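PDB 2A61: transcriptional regulator Tm0710 from Thermotoga maritima, which probably binds DNA through a winged helix-turn-helix domain and, as a dimer, regulates transcription in the manner of the MarR family. Local coordinates for residues I93-K96 with G97-V100; Y43-G46 with P47-P50; M17-V20 with E21-V25; N110-E113 with K114-D118; G120-K123 with S124-L128. One frame throughout, in Å; residues are numbered along the deposited sequence.

Interaction 1: residues I93-K96 with G97-V100; sequences ITRK and GEEV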
loop_
_atom_site.group_PDB
_atom_site.type_symbol
_atom_site.label_atom_id
_atom_site.label_comp_id
_atom_site.label_asym_id
_atom_site.label_seq_id
_atom_site.Cartn_x
_atom_site.Cartn_y
_atom_site.Cartn_z
ATOM N N ILE A 93 8.974 10.961 -14.667
ATOM C CA ILE A 93 8.793 11.877 -13.543
ATOM C C ILE A 93 9.704 13.088 -13.736
ATOM O O ILE A 93 10.778 12.986 -14.343
ATOM C CB ILE A 93 9.079 11.143 -12.192
ATOM C CG1 ILE A 93 8.527 11.892 -10.969
ATOM C CG2 ILE A 93 10.591 10.805 -12.041
ATOM C CD1 ILE A 93 8.376 11.021 -9.679
ATOM N N THR A 94 9.282 14.225 -13.212
ATOM C CA THR A 94 10.091 15.438 -13.220
ATOM C C THR A 94 10.763 15.614 -11.849
ATOM O O THR A 94 10.467 14.881 -10.917
ATOM C CB THR A 94 9.214 16.703 -13.472
ATOM O OG1 THR A 94 8.233 16.803 -12.450
ATOM C CG2 THR A 94 8.484 16.635 -14.802
ATOM N N ARG A 95 11.640 16.616 -11.738
ATOM C CA ARG A 95 12.219 16.986 -10.472
ATOM C C ARG A 95 11.167 17.304 -9.436
ATOM O O ARG A 95 11.283 16.907 -8.261
ATOM C CB ARG A 95 13.041 18.257 -10.635
ATOM C CG ARG A 95 14.404 18.228 -10.008
ATOM C CD ARG A 95 14.456 18.073 -8.494
ATOM N NE ARG A 95 14.819 16.696 -8.147
ATOM C CZ ARG A 95 15.071 16.236 -6.917
ATOM N NH1 ARG A 95 15.038 17.041 -5.832
ATOM N NH2 ARG A 95 15.353 14.940 -6.782
ATOM N N LYS A 96 10.168 18.079 -9.857
ATOM C CA LYS A 96 9.080 18.452 -8.989
ATOM C C LYS A 96 8.314 17.230 -8.492
ATOM O O LYS A 96 7.910 17.183 -7.332
ATOM C CB LYS A 96 8.142 19.385 -9.716
ATOM C CG LYS A 96 7.079 19.985 -8.813
ATOM C CD LYS A 96 6.220 20.952 -9.597
ATOM C CE LYS A 96 5.114 21.573 -8.729
ATOM N NZ LYS A 96 4.223 22.295 -9.650
ATOM N N GLY A 97 8.090 16.268 -9.387
ATOM C CA GLY A 97 7.481 14.974 -9.015
ATOM C C GLY A 97 8.337 14.226 -7.992
ATOM O O GLY A 97 7.796 13.660 -7.042
ATOM N N GLU A 98 9.669 14.256 -8.164
ATOM C CA GLU A 98 10.577 13.599 -7.222
ATOM C C GLU A 98 10.490 14.210 -5.841
ATOM O O GLU A 98 10.506 13.477 -4.857
ATOM C CB GLU A 98 12.027 13.656 -7.702
ATOM C CG GLU A 98 12.297 12.742 -8.883
ATOM C CD GLU A 98 13.777 12.734 -9.286
ATOM O OE1 GLU A 98 14.360 13.817 -9.420
ATOM O OE2 GLU A 98 14.317 11.636 -9.467
ATOM N N GLU A 99 10.392 15.536 -5.779
ATOM C CA GLU A 99 10.349 16.251 -4.498
ATOM C C GLU A 99 9.157 15.790 -3.664
ATOM O O GLU A 99 9.216 15.810 -2.463
ATOM C CB GLU A 99 10.287 17.779 -4.703
ATOM C CG GLU A 99 11.617 18.371 -5.148
ATOM C CD GLU A 99 11.513 19.748 -5.810
ATOM O OE1 GLU A 99 10.389 20.292 -5.986
ATOM O OE2 GLU A 99 12.594 20.293 -6.149
ATOM N N VAL A 100 8.068 15.441 -4.319
ATOM C CA VAL A 100 6.863 14.971 -3.640
ATOM C C VAL A 100 7.239 13.638 -2.917
ATOM O O VAL A 100 7.063 13.537 -1.715
ATOM C CB VAL A 100 5.712 14.707 -4.625
ATOM C CG1 VAL A 100 4.502 14.081 -3.867
ATOM C CG2 VAL A 100 5.291 15.984 -5.388
HETATM O O HOH W 1 7.101 19.247 -5.498
#

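Interaction 2: residues Y43-G46 with P47-P50; sequences YFEG and PKRP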
loop_
_atom_site.group_PDB
_atom_site.type_symbol
_atom_site.label_atom_id
_atom_site.label_comp_id
_atom_site.label_asym_id
_atom_site.label_seq_id
_atom_site.Cartn_x
_atom_site.Cartn_y
_atom_site.Cartn_z
ATOM N N TYR A 43 8.673 6.743 -9.883
ATOM C CA TYR A 43 9.831 7.160 -9.110
ATOM C C TYR A 43 10.765 5.975 -8.848
ATOM O O TYR A 43 11.979 6.096 -8.940
ATOM C CB TYR A 43 9.395 7.764 -7.778
ATOM C CG TYR A 43 10.540 8.169 -6.856
ATOM C CD1 TYR A 43 11.015 9.483 -6.840
ATOM C CD2 TYR A 43 11.126 7.235 -5.966
ATOM C CE1 TYR A 43 12.074 9.854 -5.988
ATOM C CE2 TYR A 43 12.167 7.594 -5.114
ATOM C CZ TYR A 43 12.602 8.914 -5.120
ATOM O OH TYR A 43 13.603 9.287 -4.288
ATOM N N PHE A 44 10.170 4.833 -8.537
ATOM C CA PHE A 44 10.959 3.660 -8.171
ATOM C C PHE A 44 11.354 2.796 -9.359
ATOM O O PHE A 44 12.468 2.231 -9.353
ATOM C CB PHE A 44 10.256 2.831 -7.075
ATOM C CG PHE A 44 10.290 3.475 -5.707
ATOM C CD1 PHE A 44 11.511 3.714 -5.055
ATOM C CD2 PHE A 44 9.093 3.824 -5.061
ATOM C CE1 PHE A 44 11.547 4.298 -3.762
ATOM C CE2 PHE A 44 9.100 4.442 -3.799
ATOM C CZ PHE A 44 10.315 4.698 -3.160
ATOM N N GLU A 45 10.475 2.662 -10.350
ATOM C CA GLU A 45 10.716 1.743 -11.462
ATOM C C GLU A 45 11.004 2.415 -12.793
ATOM O O GLU A 45 11.367 1.752 -13.775
ATOM C CB GLU A 45 9.556 0.773 -11.611
ATOM C CG GLU A 45 9.058 0.224 -10.313
ATOM C CD GLU A 45 8.183 -0.977 -10.514
ATOM O OE1 GLU A 45 8.010 -1.736 -9.541
ATOM O OE2 GLU A 45 7.710 -1.202 -11.658
ATOM N N GLY A 46 10.878 3.739 -12.834
ATOM C CA GLY A 46 11.110 4.464 -14.072
ATOM C C GLY A 46 9.901 4.530 -14.993
ATOM O O GLY A 46 8.779 4.256 -14.578
ATOM N N PRO A 47 10.142 4.889 -16.262
ATOM C CA PRO A 47 9.153 5.227 -17.299
ATOM C C PRO A 47 8.097 4.145 -17.427
ATOM O O PRO A 47 8.416 2.938 -17.419
ATOM C CB PRO A 47 9.978 5.314 -18.585
ATOM C CG PRO A 47 11.381 5.581 -18.121
ATOM C CD PRO A 47 11.534 4.999 -16.748
ATOM N N LYS A 48 6.837 4.564 -17.511
ATOM C CA LYS A 48 5.749 3.634 -17.591
ATOM C C LYS A 48 4.857 4.012 -18.767
ATOM O O LYS A 48 4.556 5.208 -18.994
ATOM C CB LYS A 48 4.929 3.608 -16.286
ATOM C CG LYS A 48 5.633 3.127 -15.075
ATOM C CD LYS A 48 5.957 1.606 -15.236
ATOM C CE LYS A 48 6.615 1.022 -13.998
ATOM N NZ LYS A 48 6.864 -0.465 -14.151
ATOM N N ARG A 49 4.401 2.982 -19.494
ATOM C CA ARG A 49 3.401 3.200 -20.560
ATOM C C ARG A 49 2.044 3.431 -19.891
ATOM O O ARG A 49 1.823 2.957 -18.771
ATOM C CB ARG A 49 3.304 1.954 -21.475
ATOM C CG ARG A 49 4.673 1.471 -22.021
ATOM C CD ARG A 49 4.506 0.238 -22.902
ATOM N NE ARG A 49 5.781 -0.164 -23.545
ATOM C CZ ARG A 49 6.195 0.300 -24.724
ATOM N NH1 ARG A 49 5.490 1.216 -25.371
ATOM N NH2 ARG A 49 7.343 -0.130 -25.260
ATOM N N PRO A 50 1.121 4.129 -20.584
ATOM C CA PRO A 50 -0.198 4.366 -20.014
ATOM C C PRO A 50 -0.953 3.078 -19.700
ATOM O O PRO A 50 -1.606 3.015 -18.693
ATOM C CB PRO A 50 -0.921 5.170 -21.109
ATOM C CG PRO A 50 0.138 5.766 -21.903
ATOM C CD PRO A 50 1.282 4.795 -21.899
HETATM O O HOH W 2 10.676 1.449 -16.440
#

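Interaction 3: residues M17-V20 with E21-V25; sequences MVKV and EGRKV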
loop_
_atom_site.group_PDB
_atom_site.type_symbol
_atom_site.label_atom_id
_atom_site.label_comp_id
_atom_site.label_asym_id
_atom_site.label_seq_id
_atom_site.Cartn_x
_atom_site.Cartn_y
_atom_site.Cartn_z
ATOM N N MET A 17 0.292 2.558 9.668
ATOM C CA MET A 17 0.568 3.835 10.341
ATOM C C MET A 17 1.652 4.641 9.644
ATOM O O MET A 17 1.524 5.865 9.494
ATOM C CB MET A 17 0.927 3.660 11.837
ATOM C CG MET A 17 -0.317 3.292 12.681
ATOM S SD MET A 17 0.017 3.268 14.448
ATOM C CE MET A 17 0.830 1.659 14.559
ATOM N N VAL A 18 2.726 3.975 9.230
ATOM C CA VAL A 18 3.759 4.726 8.557
ATOM C C VAL A 18 3.283 5.167 7.169
ATOM O O VAL A 18 3.662 6.234 6.730
ATOM C CB VAL A 18 5.109 4.023 8.537
ATOM C CG1 VAL A 18 5.030 2.781 7.752
ATOM C CG2 VAL A 18 6.189 5.012 8.014
ATOM N N LYS A 19 2.504 4.322 6.487
ATOM C CA LYS A 19 1.948 4.687 5.157
ATOM C C LYS A 19 1.080 5.953 5.274
ATOM O O LYS A 19 1.268 6.916 4.522
ATOM C CB LYS A 19 1.126 3.522 4.573
ATOM C CG LYS A 19 0.461 3.788 3.183
ATOM C CD LYS A 19 -0.595 2.712 2.909
ATOM C CE LYS A 19 -1.271 2.883 1.510
ATOM N NZ LYS A 19 -0.251 2.548 0.490
ATOM N N VAL A 20 0.150 5.945 6.234
ATOM C CA VAL A 20 -0.767 7.047 6.449
ATOM C C VAL A 20 -0.031 8.306 6.858
ATOM O O VAL A 20 -0.274 9.393 6.309
ATOM C CB VAL A 20 -1.866 6.656 7.466
ATOM C CG1 VAL A 20 -2.762 7.863 7.834
ATOM C CG2 VAL A 20 -2.686 5.505 6.905
ATOM N N GLU A 21 0.912 8.162 7.771
ATOM C CA GLU A 21 1.683 9.304 8.231
ATOM C C GLU A 21 2.453 10.035 7.110
ATOM O O GLU A 21 2.398 11.248 7.004
ATOM C CB GLU A 21 2.630 8.879 9.343
ATOM C CG GLU A 21 3.410 10.068 9.945
ATOM C CD GLU A 21 2.543 11.046 10.791
ATOM O OE1 GLU A 21 1.496 10.662 11.360
ATOM O OE2 GLU A 21 2.937 12.227 10.880
ATOM N N GLY A 22 3.157 9.260 6.294
ATOM C CA GLY A 22 3.865 9.733 5.112
ATOM C C GLY A 22 2.945 10.419 4.126
ATOM O O GLY A 22 3.303 11.478 3.604
ATOM N N ARG A 23 1.765 9.855 3.887
ATOM C CA ARG A 23 0.835 10.410 2.845
ATOM C C ARG A 23 0.113 11.718 3.217
ATOM O O ARG A 23 -0.569 12.318 2.382
ATOM C CB ARG A 23 -0.156 9.348 2.379
ATOM C CG ARG A 23 0.483 8.353 1.338
ATOM C CD ARG A 23 -0.391 7.136 1.111
ATOM N NE ARG A 23 0.119 6.151 0.164
ATOM C CZ ARG A 23 -0.480 5.817 -0.985
ATOM N NH1 ARG A 23 -1.635 6.348 -1.347
ATOM N NH2 ARG A 23 0.049 4.897 -1.759
ATOM N N LYS A 24 0.277 12.138 4.471
ATOM C CA LYS A 24 -0.276 13.402 5.003
ATOM C C LYS A 24 0.310 14.611 4.268
ATOM O O LYS A 24 -0.344 15.653 4.155
ATOM C CB LYS A 24 -0.048 13.504 6.517
ATOM C CG LYS A 24 -0.942 12.569 7.321
ATOM C CD LYS A 24 -0.588 12.658 8.806
ATOM C CE LYS A 24 -1.541 11.837 9.661
ATOM N NZ LYS A 24 -1.043 11.856 11.055
ATOM N N VAL A 25 1.527 14.469 3.734
ATOM C CA VAL A 25 2.118 15.526 2.909
ATOM C C VAL A 25 1.420 15.751 1.543
ATOM O O VAL A 25 1.510 16.836 0.978
ATOM C CB VAL A 25 3.692 15.396 2.732
ATOM C CG1 VAL A 25 4.387 15.088 4.076
ATOM C CG2 VAL A 25 4.018 14.382 1.776
#

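Interaction 4: residues N110-E113 with K114-D118; sequences NFIE and KITSD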
loop_
_atom_site.group_PDB
_atom_site.type_symbol
_atom_site.label_atom_id
_atom_site.label_comp_id
_atom_site.label_asym_id
_atom_site.label_seq_id
_atom_site.Cartn_x
_atom_site.Cartn_y
_atom_site.Cartn_z
ATOM N N ASN A 110 10.951 11.326 9.848
ATOM C CA ASN A 110 10.684 12.138 11.049
ATOM C C ASN A 110 9.758 11.414 12.026
ATOM O O ASN A 110 9.984 11.416 13.233
ATOM C CB ASN A 110 10.130 13.541 10.689
ATOM C CG ASN A 110 11.110 14.374 9.842
ATOM O OD1 ASN A 110 12.312 14.085 9.767
ATOM N ND2 ASN A 110 10.583 15.394 9.182
ATOM N N PHE A 111 8.746 10.750 11.483
ATOM C CA PHE A 111 7.838 9.911 12.279
ATOM C C PHE A 111 8.655 8.803 13.005
ATOM O O PHE A 111 8.546 8.622 14.208
ATOM C CB PHE A 111 6.804 9.315 11.334
ATOM C CG PHE A 111 5.733 8.492 12.008
ATOM C CD1 PHE A 111 5.079 8.957 13.145
ATOM C CD2 PHE A 111 5.334 7.284 11.454
ATOM C CE1 PHE A 111 4.113 8.211 13.736
ATOM C CE2 PHE A 111 4.336 6.519 12.070
ATOM C CZ PHE A 111 3.735 6.988 13.195
ATOM N N ILE A 112 9.520 8.117 12.260
ATOM C CA ILE A 112 10.303 7.002 12.814
ATOM C C ILE A 112 11.362 7.527 13.807
ATOM O O ILE A 112 11.652 6.869 14.810
ATOM C CB ILE A 112 10.956 6.178 11.676
ATOM C CG1 ILE A 112 9.876 5.454 10.815
ATOM C CG2 ILE A 112 12.043 5.198 12.234
ATOM C CD1 ILE A 112 9.005 4.468 11.540
ATOM N N GLU A 113 11.912 8.718 13.530
ATOM C CA GLU A 113 12.837 9.369 14.467
ATOM C C GLU A 113 12.179 9.615 15.841
ATOM O O GLU A 113 12.811 9.429 16.871
ATOM C CB GLU A 113 13.382 10.660 13.863
ATOM C CG GLU A 113 14.310 11.474 14.757
ATOM C CD GLU A 113 14.980 12.620 14.003
ATOM O OE1 GLU A 113 14.261 13.498 13.439
ATOM O OE2 GLU A 113 16.235 12.633 13.972
ATOM N N LYS A 114 10.906 10.006 15.868
ATOM C CA LYS A 114 10.207 10.174 17.159
ATOM C C LYS A 114 10.020 8.837 17.890
ATOM O O LYS A 114 10.160 8.764 19.124
ATOM C CB LYS A 114 8.852 10.872 16.979
ATOM C CG LYS A 114 8.944 12.331 16.568
ATOM C CD LYS A 114 7.581 13.074 16.648
ATOM C CE LYS A 114 7.582 14.362 15.800
ATOM N NZ LYS A 114 8.781 15.233 16.107
ATOM N N ILE A 115 9.704 7.792 17.125
ATOM C CA ILE A 115 9.509 6.441 17.656
ATOM C C ILE A 115 10.809 5.922 18.267
ATOM O O ILE A 115 10.843 5.486 19.430
ATOM C CB ILE A 115 9.026 5.435 16.547
ATOM C CG1 ILE A 115 7.833 5.984 15.755
ATOM C CG2 ILE A 115 8.720 4.054 17.140
ATOM C CD1 ILE A 115 6.912 6.897 16.513
ATOM N N THR A 116 11.883 5.993 17.486
ATOM C CA THR A 116 13.189 5.506 17.955
ATOM C C THR A 116 13.722 6.335 19.137
ATOM O O THR A 116 14.424 5.807 20.027
ATOM C CB THR A 116 14.233 5.440 16.823
ATOM O OG1 THR A 116 14.402 6.746 16.267
ATOM C CG2 THR A 116 13.805 4.447 15.717
ATOM N N SER A 117 13.369 7.615 19.179
ATOM C CA SER A 117 13.685 8.437 20.346
ATOM C C SER A 117 12.947 7.957 21.621
ATOM O O SER A 117 13.530 7.846 22.701
ATOM C CB SER A 117 13.357 9.901 20.054
ATOM O OG SER A 117 13.631 10.709 21.187
ATOM N N ASP A 118 11.654 7.682 21.494
ATOM C CA ASP A 118 10.872 7.144 22.627
ATOM C C ASP A 118 11.392 5.798 23.136
ATOM O O ASP A 118 11.463 5.558 24.357
ATOM C CB ASP A 118 9.404 7.031 22.228
ATOM C CG ASP A 118 8.691 8.370 22.268
ATOM O OD1 ASP A 118 9.252 9.335 22.818
ATOM O OD2 ASP A 118 7.574 8.444 21.754
HETATM O O HOH W 3 11.165 13.764 14.186
#

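Interaction 5: residues G120-K123 with S124-L128; sequences GKEK and SSKIL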
loop_
_atom_site.group_PDB
_atom_site.type_symbol
_atom_site.label_atom_id
_atom_site.label_comp_id
_atom_site.label_asym_id
_atom_site.label_seq_id
_atom_site.Cartn_x
_atom_site.Cartn_y
_atom_site.Cartn_z
ATOM N N GLY A 120 14.453 4.650 22.807
ATOM C CA GLY A 120 15.813 4.768 23.323
ATOM C C GLY A 120 16.782 4.094 22.373
ATOM O O GLY A 120 16.416 3.190 21.635
ATOM N N LYS A 121 18.035 4.520 22.431
ATOM C CA LYS A 121 19.082 4.049 21.543
ATOM C C LYS A 121 19.285 2.525 21.580
ATOM O O LYS A 121 19.308 1.888 20.518
ATOM C CB LYS A 121 20.393 4.751 21.899
ATOM C CG LYS A 121 21.453 4.585 20.842
ATOM C CD LYS A 121 22.803 4.574 21.523
ATOM C CE LYS A 121 23.920 4.134 20.599
ATOM N NZ LYS A 121 25.190 4.155 21.403
ATOM N N GLU A 122 19.446 1.967 22.790
ATOM C CA GLU A 122 19.714 0.526 22.993
ATOM C C GLU A 122 18.582 -0.335 22.432
ATOM O O GLU A 122 18.822 -1.250 21.653
ATOM C CB GLU A 122 19.949 0.205 24.485
ATOM C CG GLU A 122 20.248 -1.280 24.850
ATOM C CD GLU A 122 20.336 -1.524 26.393
ATOM O OE1 GLU A 122 20.380 -0.532 27.171
ATOM O OE2 GLU A 122 20.357 -2.704 26.836
ATOM N N LYS A 123 17.346 -0.011 22.793
ATOM C CA LYS A 123 16.212 -0.779 22.291
ATOM C C LYS A 123 16.006 -0.604 20.766
ATOM O O LYS A 123 15.728 -1.573 20.069
ATOM C CB LYS A 123 14.957 -0.405 23.062
ATOM C CG LYS A 123 13.754 -1.210 22.703
ATOM C CD LYS A 123 12.681 -0.999 23.740
ATOM C CE LYS A 123 13.010 -1.712 25.015
ATOM N NZ LYS A 123 12.114 -1.158 26.042
ATOM N N SER A 124 16.147 0.617 20.262
ATOM C CA SER A 124 16.045 0.866 18.818
ATOM C C SER A 124 17.051 0.053 18.016
ATOM O O SER A 124 16.716 -0.401 16.930
ATOM C CB SER A 124 16.217 2.361 18.482
ATOM O OG SER A 124 15.212 3.126 19.143
ATOM N N SER A 125 18.284 -0.063 18.529
ATOM C CA SER A 125 19.348 -0.874 17.917
ATOM C C SER A 125 18.980 -2.351 17.861
ATOM O O SER A 125 19.146 -2.996 16.816
ATOM C CB SER A 125 20.669 -0.708 18.672
ATOM O OG SER A 125 21.175 0.600 18.469
ATOM N N LYS A 126 18.484 -2.870 18.988
ATOM C CA LYS A 126 18.022 -4.249 19.061
ATOM C C LYS A 126 16.938 -4.502 18.021
ATOM O O LYS A 126 16.996 -5.505 17.305
ATOM C CB LYS A 126 17.476 -4.589 20.452
ATOM C CG LYS A 126 18.386 -5.423 21.308
ATOM C CD LYS A 126 19.020 -4.576 22.418
ATOM C CE LYS A 126 19.579 -5.478 23.535
ATOM N NZ LYS A 126 19.681 -4.759 24.848
ATOM N N ILE A 127 15.960 -3.592 17.954
ATOM C CA ILE A 127 14.827 -3.709 17.051
ATOM C C ILE A 127 15.296 -3.601 15.597
ATOM O O ILE A 127 14.812 -4.338 14.742
ATOM C CB ILE A 127 13.699 -2.688 17.389
ATOM C CG1 ILE A 127 12.983 -3.099 18.674
ATOM C CG2 ILE A 127 12.686 -2.543 16.241
ATOM C CD1 ILE A 127 12.072 -2.048 19.253
ATOM N N LEU A 128 16.235 -2.700 15.323
ATOM C CA LEU A 128 16.783 -2.585 13.971
ATOM C C LEU A 128 17.499 -3.879 13.535
ATOM O O LEU A 128 17.298 -4.357 12.422
ATOM C CB LEU A 128 17.669 -1.342 13.807
ATOM C CG LEU A 128 18.018 -0.972 12.346
ATOM C CD1 LEU A 128 16.831 -1.126 11.396
ATOM C CD2 LEU A 128 18.609 0.405 12.250
HETATM O O HOH W 4 19.979 2.785 18.028
#

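Interaction 1: residues I93-K96 with G97-V100
Thr94 OG1 takes the backbone N-H of Gly97 at 3.1 Å, nearly straight with an N-H...O angle of 162°, and so caps helix 95-119 from the N-cap position. A chi1 of 59° makes this possible, holding the hydroxyl between the backbone N and the carbonyl carbon, turned to the first turn. The same oxygen is hydrogen-bonded to Gly75 O, which ties the cap to the residues leading into strand 77-82. Backbone bonds continue the turn, Glu98 N to Thr94 O at 2.9 Å and Glu99 N to Arg95 O at 3.0 Å, while that from Val100 N to Lys96 O is weak.

In the winged helix-turn-helix fold of MarR regulators, this is where the second strand of the wing hairpin, 88-93, passes into the long helix that runs toward the dimer interface.

The charged contact lies on the outer side. Bends at chi2 and chi3 bring the Arg95 guanidinium side-on to Glu98, and both NE (3.2 Å) and NH2 (3.0 Å) hold the single oxygen OE1 of Glu98 from one face of its carboxylate. The two planes stand 82° apart, unlike a flat two-on-two pair, and Arg95 NH2 has a second carboxylate partner in Glu102. Lys96 NZ, for its part, reaches Asp74 O, and its charge lies by the Tyr76 ring.

Apolar contact fills the inner side. Ile93 CD1 rests 3.6 Å from Gly97 C, and a CB on Gly97 would collide with Ile93 CG1. Beyond, Ile93 packs on Ile42 and Tyr43 of helix 33-45.

Interaction 2: residues Y43-G46 with P47-P50
Lys48 doubles back over the peptide of Gly46, its CG 3.4 Å from Gly46 O, and the bend at chi2 (-67°) folds the rest of the side chain back to the end of helix 33-45. CE passes 3.8 Å from Glu45 CB, the two side chains lying aslant to each other, and NZ closes a salt bridge of 2.7 Å with Glu45 OE2, which it meets almost in line with the C-O bond. The other oxygen, Glu45 OE1, is bridged to Lys41, so the carboxylate sits between two lysines. A leucine in place of Lys48 has no ammonium for Glu45 OE2, and the glutamate would probably lose its tie to the turn and be freer to swing.

The turn joins helix 33-45 to helix 50-57, the latter being part of the helix-turn-helix of this MarR-type winged domain, and Lys48 pairs by backbone bonds with Leu91 of the wing strand 88-93. Gly46, the first residue past helix 33-45, has a phi of 85°, where a CB would be jammed against Glu45 O and would strike Pro47 CD. Across the bend a water donates to Glu45 O at 2.8 Å and to Pro47 O at 2.9 Å, while the Pro47 ring packs on Val92.

Interaction 3: residues M17-V20 with E21-V25
Met17 O accepts the backbone N-H of Glu21 at 2.9 Å, with Glu21 CB also close to it, in the C-terminal part of helix 5-23, the N-terminal helix that in MarR proteins belongs to the dimerisation region. The bonds from Gly22 N to Val18 O (3.1 Å) and from Arg23 N to Lys19 O (3.0 Å) keep the helical pattern, and the following one, from Lys24 N to Val20 O, is weak.

Two side-chain pairs ride on this backbone. Lys19 and Arg23 lie alongside each other and point the same way. The lysine runs extended until chi4, where a turn to 70° lays its end across the guanidinium: Lys19 CE stands 3.7 Å above the plane of the Arg23 group, displaced toward its rim. Lys19 NZ is then 3.3 Å from Arg23 NH2, a like-charge approach probably eased by Asp37, which forms a salt bridge with that nitrogen. Lys19 also packs on its counterpart in the second subunit.

Glu21, by contrast, is buried, its chain bent at chi2 (70°). Lys24 NZ meets OE1 of Glu21 at 2.8 Å from above the carboxylate plane, and Arg107 of helix 95-119 takes OE2, so both oxygens have cationic partners. Lys24 NZ is bonded in addition to Ser143 O of the second subunit, and lower on the same side chain Lys24 CG lies 3.4 Å from Val20 O.

Interaction 4: residues N110-E113 with K114-D118
Thr116 leans its hydroxyl back against the preceding turn of helix 95-119, the long helix that joins the winged domain of this MarR-type protein to its dimer interface. OG1 lies 3.1 Å from Ile112 O and 3.2 Å from Glu113 O, one proton within range of two carbonyls. At chi1 59° the hydroxyl is turned back over these carbonyls, and CG2 of Thr116, anti to its own carbonyl carbon, touches CG2 of Ile112 at 4.0 Å. A valine in its place has no hydroxyl to offer, and whichever of Ile112 O and Glu113 O it serves would probably be left with its backbone N-H bond and no added partner from this side chain.

Next outward comes the backbone that fixes these positions. Thr116 N donates to Ile112 O at 2.8 Å, almost straight at 172°, and Ser117 N to Glu113 O at 3.0 Å. On the inner flank the Phe111 ring and Ile115 meet obliquely; Ile115 adopts two conformers, so the detail of that touch is uncertain.

Beyond these, the second subunit closes the apolar side: its Met138 packs on Phe111 and its Val137 on Ile115. Asp118 OD2 is held by Arg140 and Asn141, again of the second subunit. On the exposed side a water donates to Asn110 O at 2.8 Å and to Glu113 OE1 at 3.2 Å, and accepts a weak bond from Lys114 NZ at 3.4 Å.

Interaction 5: residues G120-K123 with S124-L128
Lys126 runs back along the first turn of its helix to reach Glu122. Its CB lies 3.5 Å from Lys123 O, and a chain bent at chi2 (106°) then carries CD to within 3.4 Å of Glu122 O. At the tip NZ makes a salt bridge of 2.9 Å with Glu122 OE2, the two side chains lying alongside and pointing the same way, four residues apart on the helix surface. This is the opening of helix 121-141, the C-terminal helix that packs against the second subunit, as C-terminal helices do in MarR dimers.

Gly120 occupies the N-cap. Its phi of 94° would press any CB against the carbonyl oxygen of Leu119, so the sharp change of direction from helix 95-119 relies on the missing side chain. Ser124 meets the Gly120 carbonyl with two atoms: its N donates to Gly120 O at 2.9 Å, nearly in line with the carbonyl, and Ser124 OG lies 2.8 Å from the same oxygen. That hydroxyl is also bonded to Thr116 O near the end of the previous helix, so one proton has two carbonyls to choose between and the serine spans the corner.

On the flank turned to the second subunit, Lys123 CG meets Ile127 CD1 at 3.9 Å as the side chains slant past each other, and Tyr130 of that subunit packs on both. Lys123 then reaches on to a salt bridge with Glu133 of the same subunit. On the outer flank a water that contacts Ser125 OG donates to Lys121 O at 2.7 Å.

All five contacts are local, yet their chemistry follows their place in the fold. Interaction 2 is a surface turn of the winged domain, held by one ion pair and a water; the others are partly buried. It meets interaction 1 where Tyr43 packs on Ile93 and Glu98, joining helix 33-45 to the start of helix 95-119. Interactions 1 and 4 share that helix but stand about 26 Å apart between centres, one a capped beginning with an arginine-glutamate bridge, the other a mid-helix turn with an apolar side facing the second subunit. Interactions 3, 4 and 5 all reach that subunit. Phe111 packs on Glu21 to join 3, rich in charge, to 4; interactions 4 and 5 meet at the corner between helices.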